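Local coordinates for protein formylmethanofuran--tetrahydromethanopterin formyltransferase (Methanosarcina barkeri, PDB 1M5S) that catalyses the reversible transfer of a formyl group from formylmethanofuran to tetrahydromethanopterin, as a homotetramer, in the methanogenic pathway from carbon dioxide, at residues R22-A27 against A103-L108. Sequence-based numbering, arbitrary orientation.
Sequences RVLITA and AVFNGL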
ATOM      1  N   ARG A  22     -10.960   5.868  22.861  1.00 28.42           N
ATOM      2  CA  ARG A  22      -9.999   4.931  22.264  1.00 24.38           C
ATOM      3  C   ARG A  22     -10.690   3.590  21.996  1.00 27.33           C
ATOM      4  O   ARG A  22     -11.385   3.044  22.867  1.00 25.00           O
ATOM      5  CB  ARG A  22      -8.837   4.729  23.234  1.00 27.76           C
ATOM      6  CG  ARG A  22      -7.531   4.309  22.558  1.00 22.68           C
ATOM      7  CD  ARG A  22      -6.613   3.552  23.517  1.00 31.25           C
ATOM      8  NE  ARG A  22      -5.202   3.550  23.112  1.00 28.08           N
ATOM      9  CZ  ARG A  22      -4.312   2.656  23.564  1.00 36.51           C
ATOM     10  NH1 ARG A  22      -4.679   1.698  24.428  1.00 34.29           N
ATOM     11  NH2 ARG A  22      -3.022   2.633  23.208  1.00 34.73           N
ATOM     12  N   VAL A  23     -10.557   3.116  20.755  1.00 26.89           N
ATOM     13  CA  VAL A  23     -11.132   1.843  20.301  1.00 20.01           C
ATOM     14  C   VAL A  23     -10.052   0.987  19.621  1.00 28.70           C
ATOM     15  O   VAL A  23      -9.304   1.482  18.783  1.00 21.39           O
ATOM     16  CB  VAL A  23     -12.280   2.055  19.269  1.00 24.28           C
ATOM     17  CG1 VAL A  23     -12.951   0.737  18.960  1.00 28.27           C
ATOM     18  CG2 VAL A  23     -13.276   3.056  19.786  1.00 24.61           C
ATOM     19  N   LEU A  24     -10.013  -0.304  19.950  1.00 24.17           N
ATOM     20  CA  LEU A  24      -9.171  -1.266  19.245  1.00 29.23           C
ATOM     21  C   LEU A  24     -10.000  -2.061  18.240  1.00 28.06           C
ATOM     22  O   LEU A  24     -10.984  -2.703  18.610  1.00 25.57           O
ATOM     23  CB  LEU A  24      -8.525  -2.235  20.236  1.00 24.67           C
ATOM     24  CG  LEU A  24      -7.732  -3.417  19.677  1.00 21.05           C
ATOM     25  CD1 LEU A  24      -6.549  -2.923  18.868  1.00 22.46           C
ATOM     26  CD2 LEU A  24      -7.255  -4.279  20.815  1.00 23.54           C
ATOM     27  N   ILE A  25      -9.676  -1.912  16.959  1.00 26.45           N
ATOM     28  CA  ILE A  25     -10.283  -2.742  15.923  1.00 20.32           C
ATOM     29  C   ILE A  25      -9.297  -3.839  15.526  1.00 24.96           C
ATOM     30  O   ILE A  25      -8.178  -3.544  15.110  1.00 20.61           O
ATOM     31  CB  ILE A  25     -10.657  -1.914  14.664  1.00 25.22           C
ATOM     32  CG1 ILE A  25     -11.546  -0.730  15.052  1.00 17.37           C
ATOM     33  CG2 ILE A  25     -11.403  -2.792  13.655  1.00 20.62           C
ATOM     34  CD1 ILE A  25     -11.613   0.352  14.003  1.00 24.29           C
ATOM     35  N   THR A  26      -9.657  -5.096  15.789  1.00 22.28           N
ATOM     36  CA  THR A  26      -8.884  -6.223  15.267  1.00 19.74           C
ATOM     37  C   THR A  26      -9.552  -6.794  14.028  1.00 18.27           C
ATOM     38  O   THR A  26     -10.706  -6.464  13.723  1.00 15.67           O
ATOM     39  CB  THR A  26      -8.707  -7.357  16.293  1.00 17.74           C
ATOM     40  OG1 THR A  26      -9.953  -8.030  16.483  1.00 18.00           O
ATOM     41  CG2 THR A  26      -8.193  -6.813  17.636  1.00 25.47           C
ATOM     42  N   ALA A  27      -8.783  -7.558  13.258  1.00 15.85           N
ATOM     43  CA  ALA A  27      -9.268  -8.138  12.014  1.00 15.25           C
ATOM     44  C   ALA A  27      -8.386  -9.315  11.644  1.00 17.21           C
ATOM     45  O   ALA A  27      -7.405  -9.602  12.339  1.00 17.85           O
ATOM     46  CB  ALA A  27      -9.259  -7.094  10.904  1.00 19.33           C
ATOM     47  N   ALA A 103     -13.295  -7.180  14.849  1.00 25.81           N
ATOM     48  CA  ALA A 103     -13.815  -7.238  16.216  1.00 21.35           C
ATOM     49  C   ALA A 103     -13.454  -5.917  16.885  1.00 23.44           C
ATOM     50  O   ALA A 103     -12.501  -5.255  16.477  1.00 19.01           O
ATOM     51  CB  ALA A 103     -13.194  -8.406  16.978  1.00 18.14           C
ATOM     52  N   VAL A 104     -14.297  -5.475  17.813  1.00 26.06           N
ATOM     53  CA  VAL A 104     -14.101  -4.206  18.509  1.00 24.68           C
ATOM     54  C   VAL A 104     -13.870  -4.458  19.993  1.00 24.42           C
ATOM     55  O   VAL A 104     -14.642  -5.169  20.635  1.00 24.23           O
ATOM     56  CB  VAL A 104     -15.331  -3.283  18.355  1.00 24.69           C
ATOM     57  CG1 VAL A 104     -15.206  -2.078  19.268  1.00 29.77           C
ATOM     58  CG2 VAL A 104     -15.458  -2.830  16.925  1.00 35.51           C
ATOM     59  N   PHE A 105     -12.781  -3.906  20.517  1.00 28.37           N
ATOM     60  CA  PHE A 105     -12.475  -3.979  21.940  1.00 24.42           C
ATOM     61  C   PHE A 105     -12.289  -2.586  22.523  1.00 31.89           C
ATOM     62  O   PHE A 105     -12.147  -1.603  21.790  1.00 23.39           O
ATOM     63  CB  PHE A 105     -11.213  -4.810  22.170  1.00 24.18           C
ATOM     64  CG  PHE A 105     -11.324  -6.222  21.669  1.00 33.43           C
ATOM     65  CD1 PHE A 105     -11.916  -7.206  22.450  1.00 26.11           C
ATOM     66  CD2 PHE A 105     -10.871  -6.561  20.400  1.00 28.66           C
ATOM     67  CE1 PHE A 105     -12.058  -8.506  21.973  1.00 31.18           C
ATOM     68  CE2 PHE A 105     -11.008  -7.856  19.922  1.00 33.33           C
ATOM     69  CZ  PHE A 105     -11.604  -8.827  20.711  1.00 29.81           C
ATOM     70  N   ASN A 106     -12.278  -2.513  23.848  1.00 25.37           N
ATOM     71  CA  ASN A 106     -12.201  -1.242  24.560  1.00 26.33           C
ATOM     72  C   ASN A 106     -10.752  -0.762  24.644  1.00 18.27           C
ATOM     73  O   ASN A 106      -9.902  -1.438  25.230  1.00 27.65           O
ATOM     74  CB  ASN A 106     -12.776  -1.413  25.970  1.00 26.61           C
ATOM     75  CG  ASN A 106     -13.023  -0.093  26.669  1.00 35.66           C
ATOM     76  OD1 ASN A 106     -12.613   0.974  26.198  1.00 25.15           O
ATOM     77  ND2 ASN A 106     -13.729  -0.155  27.788  1.00 23.48           N
ATOM     78  N   GLY A 107     -10.486   0.422  24.092  1.00 29.07           N
ATOM     79  CA  GLY A 107      -9.144   0.973  24.132  1.00 25.48           C
ATOM     80  C   GLY A 107      -8.781   1.605  25.463  1.00 34.81           C
ATOM     81  O   GLY A 107      -7.602   1.665  25.818  1.00 31.00           O
ATOM     82  N   LEU A 108      -9.789   2.074  26.202  1.00 29.64           N
ATOM     83  CA  LEU A 108      -9.578   2.734  27.495  1.00 31.09           C
ATOM     84  C   LEU A 108     -10.344   2.029  28.621  1.00 32.94           C
ATOM     85  O   LEU A 108     -11.293   2.582  29.174  1.00 36.43           O
ATOM     86  CB  LEU A 108     -10.013   4.205  27.414  1.00 25.86           C
ATOM     87  CG  LEU A 108      -9.027   5.236  26.841  1.00 26.72           C
ATOM     88  CD1 LEU A 108      -9.767   6.456  26.338  1.00 26.93           C
ATOM     89  CD2 LEU A 108      -8.013   5.624  27.900  1.00 35.16           C
TER
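Thr26 OG1 is gripped by several groups: across the contact it meets the edge of the Phe105 ring in its plane, 3.6 Å from Phe105 CE2, and touches the methyl Ala103 CB, while Asp67 and Arg69 hydrogen-bond to it. OG1 stands between the backbone N and the carbonyl carbon (chi1 71°), which places it there. Leu24 and Phe105 share this face of the sheet.

The backbones are joined by two hydrogen-bonded pairs. Phe105 N lies 2.9 Å from Leu24 O, in the carbonyl plane and almost straight at the hydrogen (172°), while the CA-H of Val104 leans on the same oxygen. Leu24 N returns a bond to Phe105 O, and Thr26 and Ala103 exchange a second pair. Between them sits the non-hydrogen-bonded pair Ile25 and Val104. On the other face, one methyl each of Val23 and Val104 touch, CG1 to CG1 at 3.6 Å, where the side chains cross at a slant; both valines pack on Ile92 of helix 81-95.

Past Asn106 the pairing gives way to a turn. Gly107 N gives a weak bond to Arg22 O (133° at the hydrogen), and the glycine backbone lies close against that of Arg22 and Val23. The Arg22 side chain, extended from CG to NE, runs alongside the glycine until Arg22 NH1 reaches Gly107 O at 3.2 Å, nearly straight and in the guanidinium plane. Arg22 NH2 forms a salt bridge with Glu57, and Tyr73 adds a cation-pi contact. Leu108 CG packs on Arg22 CB at 3.6 Å, and Leu108 N bonds to Asn106 OD1 at 3.0 Å, an oxygen that Gly156 N also holds.

Strand 103-106 lies between strand 12-26, antiparallel to it, and strand 147-170, parallel to it through backbone bonds of Val104 with Leu150 and Glu152, in this alpha/beta sandwich, and ends in an Asx turn at Asn106.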